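Galactitol 1-phosphate 5-dehydrogenase (Escherichia coli, PDB 4A2C) catalyses the NAD(+)-dependent oxidation of galactitol 1-phosphate to D-tagatose 6-phosphate as a zinc-containing member of the alcohol dehydrogenase family. Local coordinates at residues M1-N6 with P54-H59; V30-S35 with H59-Y64; T133-E138 with L305-K310; L256-T261 with L281-S286. All blocks are in the same frame, centred on the assembly; numbering follows the deposited sequence.

How the contacts relate
From the N terminus, contact 1 closes the first loop by bringing strand 2-6 against the run 54-59, which ends at His-59. Contact 2 begins inside that loop and ends beyond it, so the two cross, sharing His-59; it pairs strands 27-36 and 60-68 of the GroES-like domain. Contact 3 spans the longest gap, joining the loop 133-138 to the end of helix 297-307. Within this span falls contact 4, which pairs the last two strands of the Rossmann-type sheet, about 29 Å from contact 3 between centres. Contacts 2 and 3 touch directly, since Ser-62 OG and Ser-34 OG probably bond to the carbonyls of Ile-137 and Glu-138.

Contact 1 (M1-N6 with P54-H59). With NI (nickel (II) ion), chain C.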
loop_
_atom_site.group_PDB
_atom_site.type_symbol
_atom_site.label_atom_id
_atom_site.label_comp_id
_atom_site.label_asym_id
_atom_site.label_seq_id
_atom_site.Cartn_x
_atom_site.Cartn_y
_atom_site.Cartn_z
ATOM N N MET A 1 -6.196 47.356 7.531
ATOM C CA MET A 1 -7.091 46.216 7.350
ATOM C C MET A 1 -7.127 45.320 8.586
ATOM O O MET A 1 -6.316 45.472 9.499
ATOM C CB MET A 1 -6.621 45.375 6.178
ATOM C CG MET A 1 -5.350 44.658 6.511
ATOM S SD MET A 1 -4.885 43.428 5.297
ATOM C CE MET A 1 -3.682 42.495 6.223
ATOM N N LYS A 2 -8.055 44.364 8.592
ATOM C CA LYS A 2 -8.219 43.444 9.719
ATOM C C LYS A 2 -7.595 42.073 9.458
ATOM O O LYS A 2 -7.294 41.734 8.316
ATOM C CB LYS A 2 -9.694 43.283 10.070
ATOM C CG LYS A 2 -10.312 44.522 10.682
ATOM C CD LYS A 2 -9.459 45.047 11.828
ATOM C CE LYS A 2 -10.147 46.198 12.530
ATOM N NZ LYS A 2 -11.520 45.795 12.954
ATOM N N SER A 3 -7.401 41.298 10.523
ATOM C CA SER A 3 -6.809 39.961 10.427
ATOM C C SER A 3 -6.921 39.236 11.765
ATOM O O SER A 3 -6.928 39.865 12.826
ATOM C CB SER A 3 -5.336 40.048 10.013
ATOM O OG SER A 3 -4.543 40.604 11.048
ATOM N N VAL A 4 -7.016 37.910 11.717
ATOM C CA VAL A 4 -7.087 37.110 12.934
ATOM C C VAL A 4 -5.706 36.546 13.272
ATOM O O VAL A 4 -5.118 35.795 12.484
ATOM C CB VAL A 4 -8.100 35.956 12.800
ATOM C CG1 VAL A 4 -8.085 35.074 14.051
ATOM C CG2 VAL A 4 -9.499 36.504 12.548
ATOM N N VAL A 5 -5.191 36.911 14.443
ATOM C CA VAL A 5 -3.897 36.414 14.888
ATOM C C VAL A 5 -4.024 35.696 16.225
ATOM O O VAL A 5 -4.699 36.178 17.136
ATOM C CB VAL A 5 -2.854 37.552 15.001
ATOM C CG1 VAL A 5 -3.479 38.898 14.650
ATOM C CG2 VAL A 5 -2.238 37.588 16.392
ATOM N N ASN A 6 -3.392 34.532 16.334
ATOM C CA ASN A 6 -3.358 33.809 17.600
ATOM C C ASN A 6 -1.924 33.729 18.139
ATOM O O ASN A 6 -0.973 33.631 17.360
ATOM C CB ASN A 6 -3.997 32.422 17.455
ATOM C CG ASN A 6 -3.414 31.622 16.302
ATOM O OD1 ASN A 6 -3.737 31.856 15.131
ATOM N ND2 ASN A 6 -2.559 30.659 16.629
ATOM N N PRO A 54 3.280 35.279 17.569
ATOM C CA PRO A 54 1.885 35.206 17.116
ATOM C C PRO A 54 1.837 34.867 15.631
ATOM O O PRO A 54 2.816 35.110 14.917
ATOM C CB PRO A 54 1.368 36.633 17.341
ATOM C CG PRO A 54 2.316 37.249 18.330
ATOM C CD PRO A 54 3.645 36.632 18.021
ATOM N N ILE A 55 0.721 34.311 15.173
ATOM C CA ILE A 55 0.598 33.905 13.773
ATOM C C ILE A 55 -0.789 34.197 13.199
ATOM O O ILE A 55 -1.769 34.343 13.943
ATOM C CB ILE A 55 0.930 32.398 13.591
ATOM C CG1 ILE A 55 0.820 31.987 12.115
ATOM C CG2 ILE A 55 0.030 31.528 14.482
ATOM C CD1 ILE A 55 1.262 30.574 11.835
ATOM N N THR A 56 -0.855 34.309 11.874
ATOM C CA THR A 56 -2.127 34.362 11.160
ATOM C C THR A 56 -2.275 33.110 10.296
ATOM O O THR A 56 -1.547 32.931 9.315
ATOM C CB THR A 56 -2.230 35.622 10.278
ATOM O OG1 THR A 56 -2.395 36.768 11.117
ATOM C CG2 THR A 56 -3.430 35.527 9.326
ATOM N N LEU A 57 -3.207 32.238 10.673
ATOM C CA LEU A 57 -3.452 30.998 9.939
ATOM C C LEU A 57 -4.361 31.230 8.719
ATOM O O LEU A 57 -4.604 32.372 8.327
ATOM C CB LEU A 57 -4.074 29.961 10.869
ATOM C CG LEU A 57 -3.172 29.181 11.822
ATOM C CD1 LEU A 57 -1.721 29.603 11.682
ATOM C CD2 LEU A 57 -3.636 29.315 13.265
ATOM N N GLY A 58 -4.841 30.143 8.117
ATOM C CA GLY A 58 -5.809 30.224 7.033
ATOM C C GLY A 58 -5.215 29.915 5.666
ATOM O O GLY A 58 -4.508 30.762 5.076
ATOM N N HIS A 59 -5.502 28.709 5.166
ATOM C CA HIS A 59 -5.024 28.287 3.854
ATOM C C HIS A 59 -6.135 27.722 2.973
ATOM O O HIS A 59 -5.848 27.027 1.998
ATOM C CB HIS A 59 -3.945 27.236 3.999
ATOM C CG HIS A 59 -4.410 25.998 4.697
ATOM N ND1 HIS A 59 -4.393 25.869 6.070
ATOM C CD2 HIS A 59 -4.933 24.843 4.217
ATOM C CE1 HIS A 59 -4.863 24.679 6.404
ATOM N NE2 HIS A 59 -5.202 24.041 5.299
HETATM NI NI NI C . -6.478 22.155 5.366
HETATM O O HOH W 1 -1.746 39.548 10.944
HETATM O O HOH W 2 -5.007 33.086 12.824
#
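Asn-6 of strand 2-6 and Ile-55 of the loop before strand 60-68 form a single antiparallel hydrogen-bonded pair, with Ile-55 N donating to Asn-6 O at 2.8 Å and Asn-6 N to Ile-55 O at 2.9 Å. The touching parts run 116° apart, and the rest of the contact falls to side chains and water. Thr-56 turns its hydroxyl towards the strand: with OG1 anti to the carbonyl carbon (chi1 -72°), that oxygen lies 3.2 Å from Val-4 O, a possible bond for a proton that may also go elsewhere. A water links Thr-56 OG1, at 2.9 Å, to Ser-3 OG. A second water donates to Val-4 O at 2.7 Å and accepts from Leu-57 N. Val-5 and Pro-54 lie side by side and point the same way, Val-5 CG2 resting 3.8 Å from Pro-54 CB. Leu-57 crosses the Asn-6 side chain at about a right angle, and its isobutyl group also packs on Ile-45 of helix 41-46. Two residues further on, His-59 NE2 binds the nickel ion at 2.3 Å together with Cys-38, both, by similarity, ligands of the catalytic zinc. The chemistry implies a neutral attachment: backbone pairing and two waters, perhaps helped by the Thr-56 hydroxyl, link polar atoms of the strand to the loop before a metal ligand, without a salt bridge between the segments.

Contact 2 (V30-S35 with H59-Y64); sequences VKIASS and HEFSGY. With NI (nickel (II) ion), chain C.
Ile-32 lies over one face of the Phe-61 ring, between two antiparallel strands of the GroES-like domain whose register is shifted by a classic beta bulge. Its CD1 makes a CH-pi contact 4.3 Å from the Phe-61 centroid and 26° off the ring normal, while Ile-32 CG1 touches Phe-61 CD1 at 3.9 Å; the two side chains cross at a slant. Ser-35 and Phe-61 are a non-hydrogen-bonded pair with both side chains on one face, Ser-35 OG lying 3.2 Å from Phe-61 CB. Ile-121 packs against both Ile-32 and Phe-61. An alanine in place of Phe-61 would take away the ring, and Ile-32 CD1 would probably be left without the face it rests on, with a gap beside Ile-121. On the other face of the sheet Ser-34 and Ser-62 stand as a hydrogen-bonded pair, their hydroxyls held by Glu-138 O and Ile-137 O respectively. Ala-33 and Ser-34 form the bulge opposite Ser-62: Ala-33 N donates to Ser-62 O at 2.9 Å, and Ser-34 N reaches the same oxygen weakly at 3.3 Å. Gly-63 faces Ile-32, where a CB would collide with Lys-31 O and Ile-32 CA. Next to it Lys-31 N bonds to Tyr-64 O at 2.7 Å. Near the metal end Ser-35 OG, which also bonds to Gly-116 O, accepts from a water at 2.7 Å, and that water accepts from Glu-60 N at 2.9 Å.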
loop_
_atom_site.group_PDB
_atom_site.type_symbol
_atom_site.label_atom_id
_atom_site.label_comp_id
_atom_site.label_asym_id
_atom_site.label_seq_id
_atom_site.Cartn_x
_atom_site.Cartn_y
_atom_site.Cartn_z
ATOM N N VAL A 30 -4.365 39.462 -3.206
ATOM C CA VAL A 30 -5.736 38.962 -3.281
ATOM C C VAL A 30 -6.607 39.675 -2.264
ATOM O O VAL A 30 -6.198 39.860 -1.098
ATOM C CB VAL A 30 -5.824 37.470 -2.969
ATOM C CG1 VAL A 30 -7.295 36.986 -3.047
ATOM C CG2 VAL A 30 -4.920 36.660 -3.913
ATOM N N LYS A 31 -7.804 40.070 -2.699
ATOM C CA LYS A 31 -8.819 40.571 -1.772
ATOM C C LYS A 31 -9.703 39.390 -1.400
ATOM O O LYS A 31 -10.378 38.817 -2.253
ATOM C CB LYS A 31 -9.635 41.713 -2.392
ATOM C CG LYS A 31 -10.935 42.042 -1.643
ATOM C CD LYS A 31 -10.697 42.235 -0.149
ATOM C CE LYS A 31 -11.756 41.510 0.667
ATOM N NZ LYS A 31 -11.301 41.185 2.052
ATOM N N ILE A 32 -9.668 38.998 -0.131
ATOM C CA ILE A 32 -10.250 37.719 0.279
ATOM C C ILE A 32 -11.753 37.786 0.494
ATOM O O ILE A 32 -12.241 38.647 1.217
ATOM C CB ILE A 32 -9.538 37.183 1.541
ATOM C CG1 ILE A 32 -8.077 36.825 1.212
ATOM C CG2 ILE A 32 -10.253 35.965 2.076
ATOM C CD1 ILE A 32 -7.244 36.464 2.434
ATOM N N ALA A 33 -12.491 36.884 -0.148
ATOM C CA ALA A 33 -13.955 36.879 -0.030
ATOM C C ALA A 33 -14.430 35.834 0.973
ATOM O O ALA A 33 -15.377 36.075 1.737
ATOM C CB ALA A 33 -14.605 36.638 -1.385
ATOM N N SER A 34 -13.766 34.676 0.950
ATOM C CA SER A 34 -14.153 33.539 1.765
ATOM C C SER A 34 -12.922 32.766 2.218
ATOM O O SER A 34 -12.069 32.388 1.398
ATOM C CB SER A 34 -15.061 32.612 0.961
ATOM O OG SER A 34 -15.519 31.541 1.758
ATOM N N SER A 35 -12.849 32.515 3.519
ATOM C CA SER A 35 -11.699 31.863 4.119
ATOM C C SER A 35 -12.210 30.946 5.217
ATOM O O SER A 35 -12.906 31.409 6.127
ATOM C CB SER A 35 -10.775 32.905 4.732
ATOM O OG SER A 35 -9.441 32.455 4.763
ATOM N N HIS A 59 -5.502 28.709 5.166
ATOM C CA HIS A 59 -5.024 28.287 3.854
ATOM C C HIS A 59 -6.135 27.722 2.973
ATOM O O HIS A 59 -5.848 27.027 1.998
ATOM C CB HIS A 59 -3.945 27.236 3.999
ATOM C CG HIS A 59 -4.410 25.998 4.697
ATOM N ND1 HIS A 59 -4.393 25.869 6.070
ATOM C CD2 HIS A 59 -4.933 24.843 4.217
ATOM C CE1 HIS A 59 -4.863 24.679 6.404
ATOM N NE2 HIS A 59 -5.202 24.041 5.299
ATOM N N GLU A 60 -7.390 28.004 3.322
ATOM C CA GLU A 60 -8.534 27.552 2.521
ATOM C C GLU A 60 -9.349 28.769 2.131
ATOM O O GLU A 60 -10.352 29.083 2.785
ATOM C CB GLU A 60 -9.437 26.617 3.330
ATOM C CG GLU A 60 -8.786 25.353 3.852
ATOM C CD GLU A 60 -9.708 24.600 4.803
ATOM O OE1 GLU A 60 -10.877 25.014 4.963
ATOM O OE2 GLU A 60 -9.266 23.599 5.393
ATOM N N PHE A 61 -8.924 29.479 1.090
ATOM C CA PHE A 61 -9.569 30.748 0.800
ATOM C C PHE A 61 -9.602 31.152 -0.663
ATOM O O PHE A 61 -8.778 30.717 -1.477
ATOM C CB PHE A 61 -8.965 31.864 1.652
ATOM C CG PHE A 61 -7.536 32.216 1.309
ATOM C CD1 PHE A 61 -7.260 33.160 0.343
ATOM C CD2 PHE A 61 -6.478 31.644 2.002
ATOM C CE1 PHE A 61 -5.961 33.510 0.046
ATOM C CE2 PHE A 61 -5.177 31.982 1.708
ATOM C CZ PHE A 61 -4.916 32.927 0.728
ATOM N N SER A 62 -10.580 31.986 -0.981
ATOM C CA SER A 62 -10.805 32.432 -2.335
ATOM C C SER A 62 -11.028 33.938 -2.277
ATOM O O SER A 62 -11.208 34.507 -1.194
ATOM C CB SER A 62 -12.033 31.740 -2.927
ATOM O OG SER A 62 -13.227 32.100 -2.229
ATOM N N GLY A 63 -11.022 34.577 -3.437
ATOM C CA GLY A 63 -11.173 36.023 -3.495
ATOM C C GLY A 63 -10.828 36.551 -4.874
ATOM O O GLY A 63 -10.880 35.811 -5.859
ATOM N N TYR A 64 -10.462 37.828 -4.953
ATOM C CA TYR A 64 -10.234 38.460 -6.242
ATOM C C TYR A 64 -8.863 39.118 -6.302
ATOM O O TYR A 64 -8.433 39.778 -5.349
ATOM C CB TYR A 64 -11.299 39.526 -6.510
ATOM C CG TYR A 64 -12.697 38.985 -6.631
ATOM C CD1 TYR A 64 -13.140 38.414 -7.814
ATOM C CD2 TYR A 64 -13.574 39.039 -5.557
ATOM C CE1 TYR A 64 -14.418 37.916 -7.923
ATOM C CE2 TYR A 64 -14.846 38.547 -5.661
ATOM C CZ TYR A 64 -15.267 37.991 -6.843
ATOM O OH TYR A 64 -16.539 37.484 -6.928
HETATM NI NI NI C . -6.478 22.155 5.366
HETATM O O HOH W 3 -8.593 29.869 5.139
#

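Contact 3 (T133-E138 with L305-K310)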
loop_
_atom_site.group_PDB
_atom_site.type_symbol
_atom_site.label_atom_id
_atom_site.label_comp_id
_atom_site.label_asym_id
_atom_site.label_seq_id
_atom_site.Cartn_x
_atom_site.Cartn_y
_atom_site.Cartn_z
ATOM N N THR A 133 -15.664 32.597 -13.913
ATOM C CA THR A 133 -16.512 33.712 -13.516
ATOM C C THR A 133 -17.846 33.207 -12.970
ATOM O O THR A 133 -18.521 33.895 -12.203
ATOM C CB THR A 133 -16.774 34.645 -14.714
ATOM O OG1 THR A 133 -17.947 34.217 -15.422
ATOM C CG2 THR A 133 -15.585 34.633 -15.665
ATOM N N ASP A 134 -18.204 31.985 -13.356
ATOM C CA ASP A 134 -19.508 31.397 -13.045
ATOM C C ASP A 134 -19.569 30.633 -11.721
ATOM O O ASP A 134 -20.644 30.185 -11.316
ATOM C CB ASP A 134 -19.939 30.473 -14.188
ATOM C CG ASP A 134 -18.806 30.194 -15.159
ATOM O OD1 ASP A 134 -18.110 31.160 -15.549
ATOM O OD2 ASP A 134 -18.607 29.018 -15.528
ATOM N N MET A 135 -18.430 30.468 -11.053
ATOM C CA MET A 135 -18.430 29.831 -9.734
ATOM C C MET A 135 -18.712 30.867 -8.658
ATOM O O MET A 135 -18.060 31.922 -8.618
ATOM C CB MET A 135 -17.090 29.162 -9.422
ATOM C CG MET A 135 -17.090 28.394 -8.086
ATOM S SD MET A 135 -15.437 28.084 -7.441
ATOM C CE MET A 135 -14.777 27.112 -8.783
ATOM N N PRO A 136 -19.689 30.585 -7.782
ATOM C CA PRO A 136 -19.882 31.493 -6.647
ATOM C C PRO A 136 -18.586 31.578 -5.835
ATOM O O PRO A 136 -18.104 30.564 -5.296
ATOM C CB PRO A 136 -20.995 30.812 -5.842
ATOM C CG PRO A 136 -21.758 30.014 -6.872
ATOM C CD PRO A 136 -20.690 29.501 -7.809
ATOM N N ILE A 137 -18.033 32.783 -5.758
ATOM C CA ILE A 137 -16.701 32.999 -5.200
ATOM C C ILE A 137 -16.529 32.391 -3.814
ATOM O O ILE A 137 -15.427 31.997 -3.440
ATOM C CB ILE A 137 -16.389 34.496 -5.089
ATOM C CG1 ILE A 137 -14.896 34.726 -4.865
ATOM C CG2 ILE A 137 -17.185 35.112 -3.942
ATOM C CD1 ILE A 137 -14.020 34.288 -6.026
ATOM N N GLU A 138 -17.614 32.339 -3.049
ATOM C CA GLU A 138 -17.536 31.938 -1.651
ATOM C C GLU A 138 -17.205 30.452 -1.581
ATOM O O GLU A 138 -16.428 30.018 -0.738
ATOM C CB GLU A 138 -18.872 32.216 -0.968
ATOM C CG GLU A 138 -18.841 32.353 0.547
ATOM C CD GLU A 138 -20.013 33.199 1.077
ATOM O OE1 GLU A 138 -20.090 34.416 0.758
ATOM O OE2 GLU A 138 -20.857 32.645 1.817
ATOM N N LEU A 305 -16.654 20.757 -10.521
ATOM C CA LEU A 305 -17.763 20.241 -9.732
ATOM C C LEU A 305 -18.488 21.393 -9.062
ATOM O O LEU A 305 -19.716 21.421 -9.018
ATOM C CB LEU A 305 -17.254 19.247 -8.695
ATOM C CG LEU A 305 -16.690 17.961 -9.307
ATOM C CD1 LEU A 305 -15.946 17.168 -8.245
ATOM C CD2 LEU A 305 -17.810 17.131 -9.938
ATOM N N LEU A 306 -17.716 22.352 -8.565
ATOM C CA LEU A 306 -18.275 23.502 -7.871
ATOM C C LEU A 306 -19.045 24.414 -8.818
ATOM O O LEU A 306 -20.100 24.926 -8.461
ATOM C CB LEU A 306 -17.189 24.287 -7.135
ATOM C CG LEU A 306 -16.727 23.707 -5.795
ATOM C CD1 LEU A 306 -15.567 24.495 -5.229
ATOM C CD2 LEU A 306 -17.879 23.685 -4.801
ATOM N N THR A 307 -18.530 24.604 -10.028
ATOM C CA THR A 307 -19.195 25.469 -10.997
ATOM C C THR A 307 -20.475 24.843 -11.539
ATOM O O THR A 307 -21.462 25.543 -11.744
ATOM C CB THR A 307 -18.273 25.824 -12.170
ATOM O OG1 THR A 307 -17.832 24.620 -12.809
ATOM C CG2 THR A 307 -17.060 26.586 -11.674
ATOM N N GLU A 308 -20.462 23.534 -11.780
ATOM C CA GLU A 308 -21.669 22.868 -12.262
ATOM C C GLU A 308 -22.528 22.329 -11.116
ATOM O O GLU A 308 -23.425 21.508 -11.320
ATOM C CB GLU A 308 -21.363 21.806 -13.334
ATOM C CG GLU A 308 -20.432 20.690 -12.929
ATOM C CD GLU A 308 -19.908 19.922 -14.133
ATOM O OE1 GLU A 308 -19.702 20.555 -15.192
ATOM O OE2 GLU A 308 -19.708 18.691 -14.025
ATOM N N ARG A 309 -22.237 22.813 -9.910
ATOM C CA ARG A 309 -23.132 22.673 -8.763
ATOM C C ARG A 309 -23.456 21.222 -8.396
ATOM O O ARG A 309 -24.595 20.918 -8.043
ATOM C CB ARG A 309 -24.444 23.452 -9.014
ATOM C CG ARG A 309 -24.295 24.771 -9.792
ATOM C CD ARG A 309 -23.426 25.790 -9.048
ATOM N NE ARG A 309 -23.312 27.072 -9.749
ATOM C CZ ARG A 309 -23.983 28.175 -9.416
ATOM N NH1 ARG A 309 -24.821 28.160 -8.385
ATOM N NH2 ARG A 309 -23.816 29.296 -10.108
ATOM N N LYS A 310 -22.469 20.332 -8.467
ATOM C CA LYS A 310 -22.699 18.917 -8.157
ATOM C C LYS A 310 -22.495 18.642 -6.670
ATOM O O LYS A 310 -22.774 17.533 -6.189
ATOM C CB LYS A 310 -21.763 18.012 -8.973
ATOM C CG LYS A 310 -21.787 18.236 -10.496
ATOM C CD LYS A 310 -22.790 17.344 -11.210
ATOM C CE LYS A 310 -22.448 17.191 -12.697
ATOM N NZ LYS A 310 -21.163 16.458 -12.921
#
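Met-135 presses its CB against Thr-307 CG2 at 3.4 Å, closer than carbon atoms usually sit. The two side chains cross at about a right angle. A bend at the thioether (chi3 -60°) keeps the terminal methyl on the helix, where Met-135 CE meets Thr-307 CG2 at 3.7 Å and Leu-306 CB at 4.1 Å. An alanine in place of Met-135 would remove the thioether arm, and Leu-306 would probably lose its partner across the contact as a gap opened beside Ile-143, which both residues touch. The second meeting point is flatter: Pro-136 CG lies over one face of the Arg-309 guanidinium, 3.8 Å from Arg-309 CZ and nearer the border of the group than its middle. Pro-136 and Arg-309 approach from opposite directions, and Asp-134 O comes to 3.5 Å of Arg-309 NH2. The contact thus joins the loop between strand 128-130 and helix 143-155 to the C-terminal end of helix 297-307. What places the guanidinium is that helix end, a Schellman motif in which Arg-309, at positive phi, is the C-prime residue; Lys-310 N bonds to Leu-305 O, and Arg-309 N weakly to Leu-306 O. Arg-309 folds back from there, and its NE makes a weak bond to Thr-307 O at 3.1 Å, that carbonyl oxygen lying in the plane of the guanidinium at its edge. Thr-307 is oriented from within its own helix, since its OG1 bonds chiefly to Arg-304 O while its methyl group meets the methionine. Further out, Leu-306 also packs on Ile-146 of helix 143-155.

Contact 4 (L256-T261 with L281-S286); sequences LALVGT and LTVIGS
Leu-256 and Val-283 lie side by side on neighbouring parallel strands of the Rossmann-type sheet, where strands 255-258 and 282-285 are joined through helix 270-279 as in a beta-alpha-beta crossover. The axes of the short segments 256-258 and 282-285 are inclined by 22°. From its root outward, Leu-256 meets the second strand first at CB, which sits 3.7 Å from Thr-282 O and 4.0 Å from Val-283 CG2. At the fork its branches part: Leu-256 CD2 goes to Val-283 CG1 at 4.1 Å, while Leu-256 CD1 meets Leu-281 CD1 at 3.9 Å, Leu-281 lying just ahead of strand 282-285. Val-283 CG1 touches a second leucine as well, Leu-258 CD1, at 3.5 Å. This valine methyl is set anti to the Val-283 backbone N (chi1 -180°), while CG2 is the branch that meets Leu-256 CB. On the other face Ala-257 and Ile-284 form the matching pair, and Ile-284 packs on Leu-155 of helix 143-155. Backbone bonds alternate across the strands: Leu-256 N to Thr-282 O, Ile-284 N to Leu-256 O, Leu-258 N to Ile-284 O, and Ser-286 N to Leu-258 O. Strand 282-285 is outermost within the chain, but Val-283 pairs antiparallel with a strand of the second subunit, which continues the sheet into that subunit, and Leu-258 packs on Leu-277 of the same neighbour. Past the strand ends one water donates to Val-259 O at 2.9 Å and to Ser-286 O at 2.8 Å.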
loop_
_atom_site.group_PDB
_atom_site.type_symbol
_atom_site.label_atom_id
_atom_site.label_comp_id
_atom_site.label_asym_id
_atom_site.label_seq_id
_atom_site.Cartn_x
_atom_site.Cartn_y
_atom_site.Cartn_z
ATOM N N LEU A 256 -6.564 0.914 -0.748
ATOM C CA LEU A 256 -6.698 1.533 0.561
ATOM C C LEU A 256 -5.880 2.809 0.603
ATOM O O LEU A 256 -4.647 2.768 0.679
ATOM C CB LEU A 256 -6.203 0.571 1.631
ATOM C CG LEU A 256 -6.885 0.626 2.996
ATOM C CD1 LEU A 256 -7.134 -0.784 3.511
ATOM C CD2 LEU A 256 -6.049 1.412 3.982
ATOM N N ALA A 257 -6.563 3.951 0.551
ATOM C CA ALA A 257 -5.857 5.240 0.555
ATOM C C ALA A 257 -5.894 5.824 1.961
ATOM O O ALA A 257 -6.973 5.995 2.548
ATOM C CB ALA A 257 -6.504 6.205 -0.438
ATOM N N LEU A 258 -4.716 6.121 2.503
ATOM C CA LEU A 258 -4.618 6.710 3.823
ATOM C C LEU A 258 -4.437 8.218 3.662
ATOM O O LEU A 258 -3.397 8.690 3.163
ATOM C CB LEU A 258 -3.423 6.120 4.570
ATOM C CG LEU A 258 -3.387 4.591 4.666
ATOM C CD1 LEU A 258 -2.037 4.087 5.157
ATOM C CD2 LEU A 258 -4.511 4.102 5.564
ATOM N N VAL A 259 -5.436 8.991 4.076
ATOM C CA VAL A 259 -5.283 10.438 4.067
ATOM C C VAL A 259 -5.211 10.974 5.488
ATOM O O VAL A 259 -4.856 12.129 5.704
ATOM C CB VAL A 259 -6.421 11.131 3.293
ATOM C CG1 VAL A 259 -6.461 10.625 1.856
ATOM C CG2 VAL A 259 -7.746 10.870 3.959
ATOM N N GLY A 260 -5.543 10.123 6.453
ATOM C CA GLY A 260 -5.545 10.512 7.848
ATOM C C GLY A 260 -4.258 10.219 8.593
ATOM O O GLY A 260 -3.838 9.073 8.733
ATOM N N THR A 261 -3.637 11.276 9.097
ATOM C CA THR A 261 -2.435 11.162 9.909
ATOM C C THR A 261 -2.747 10.655 11.318
ATOM O O THR A 261 -3.689 11.121 11.961
ATOM C CB THR A 261 -1.734 12.524 10.009
ATOM O OG1 THR A 261 -1.249 12.894 8.711
ATOM C CG2 THR A 261 -0.573 12.451 10.979
ATOM N N LEU A 281 -4.157 -6.387 -0.709
ATOM C CA LEU A 281 -4.518 -4.982 -0.691
ATOM C C LEU A 281 -3.399 -4.174 -1.303
ATOM O O LEU A 281 -2.251 -4.628 -1.402
ATOM C CB LEU A 281 -4.735 -4.501 0.746
ATOM C CG LEU A 281 -5.781 -5.263 1.547
ATOM C CD1 LEU A 281 -6.109 -4.502 2.846
ATOM C CD2 LEU A 281 -7.034 -5.479 0.704
ATOM N N THR A 282 -3.756 -2.978 -1.754
ATOM C CA THR A 282 -2.784 -2.003 -2.196
ATOM C C THR A 282 -3.055 -0.834 -1.272
ATOM O O THR A 282 -4.159 -0.287 -1.283
ATOM C CB THR A 282 -3.049 -1.610 -3.645
ATOM O OG1 THR A 282 -2.624 -2.685 -4.498
ATOM C CG2 THR A 282 -2.284 -0.350 -4.012
ATOM N N VAL A 283 -2.083 -0.484 -0.436
ATOM C CA VAL A 283 -2.292 0.609 0.481
ATOM C C VAL A 283 -1.562 1.846 -0.028
ATOM O O VAL A 283 -0.341 1.833 -0.247
ATOM C CB VAL A 283 -1.835 0.265 1.889
ATOM C CG1 VAL A 283 -2.095 1.459 2.806
ATOM C CG2 VAL A 283 -2.575 -0.995 2.395
ATOM N N ILE A 284 -2.316 2.922 -0.209
ATOM C CA ILE A 284 -1.796 4.088 -0.910
ATOM C C ILE A 284 -1.670 5.251 0.046
ATOM O O ILE A 284 -2.684 5.782 0.500
ATOM C CB ILE A 284 -2.756 4.496 -2.055
ATOM C CG1 ILE A 284 -3.053 3.304 -2.977
ATOM C CG2 ILE A 284 -2.193 5.645 -2.842
ATOM C CD1 ILE A 284 -4.240 3.566 -3.924
ATOM N N GLY A 285 -0.438 5.626 0.375
ATOM C CA GLY A 285 -0.230 6.771 1.239
ATOM C C GLY A 285 -0.516 8.030 0.439
ATOM O O GLY A 285 -0.046 8.164 -0.700
ATOM N N SER A 286 -1.327 8.928 0.990
ATOM C CA SER A 286 -1.680 10.161 0.276
ATOM C C SER A 286 -1.185 11.370 1.056
ATOM O O SER A 286 -1.334 11.421 2.284
ATOM C CB SER A 286 -3.202 10.237 0.065
ATOM O OG SER A 286 -3.572 11.319 -0.781
HETATM O O HOH W 4 -2.918 13.204 3.802
#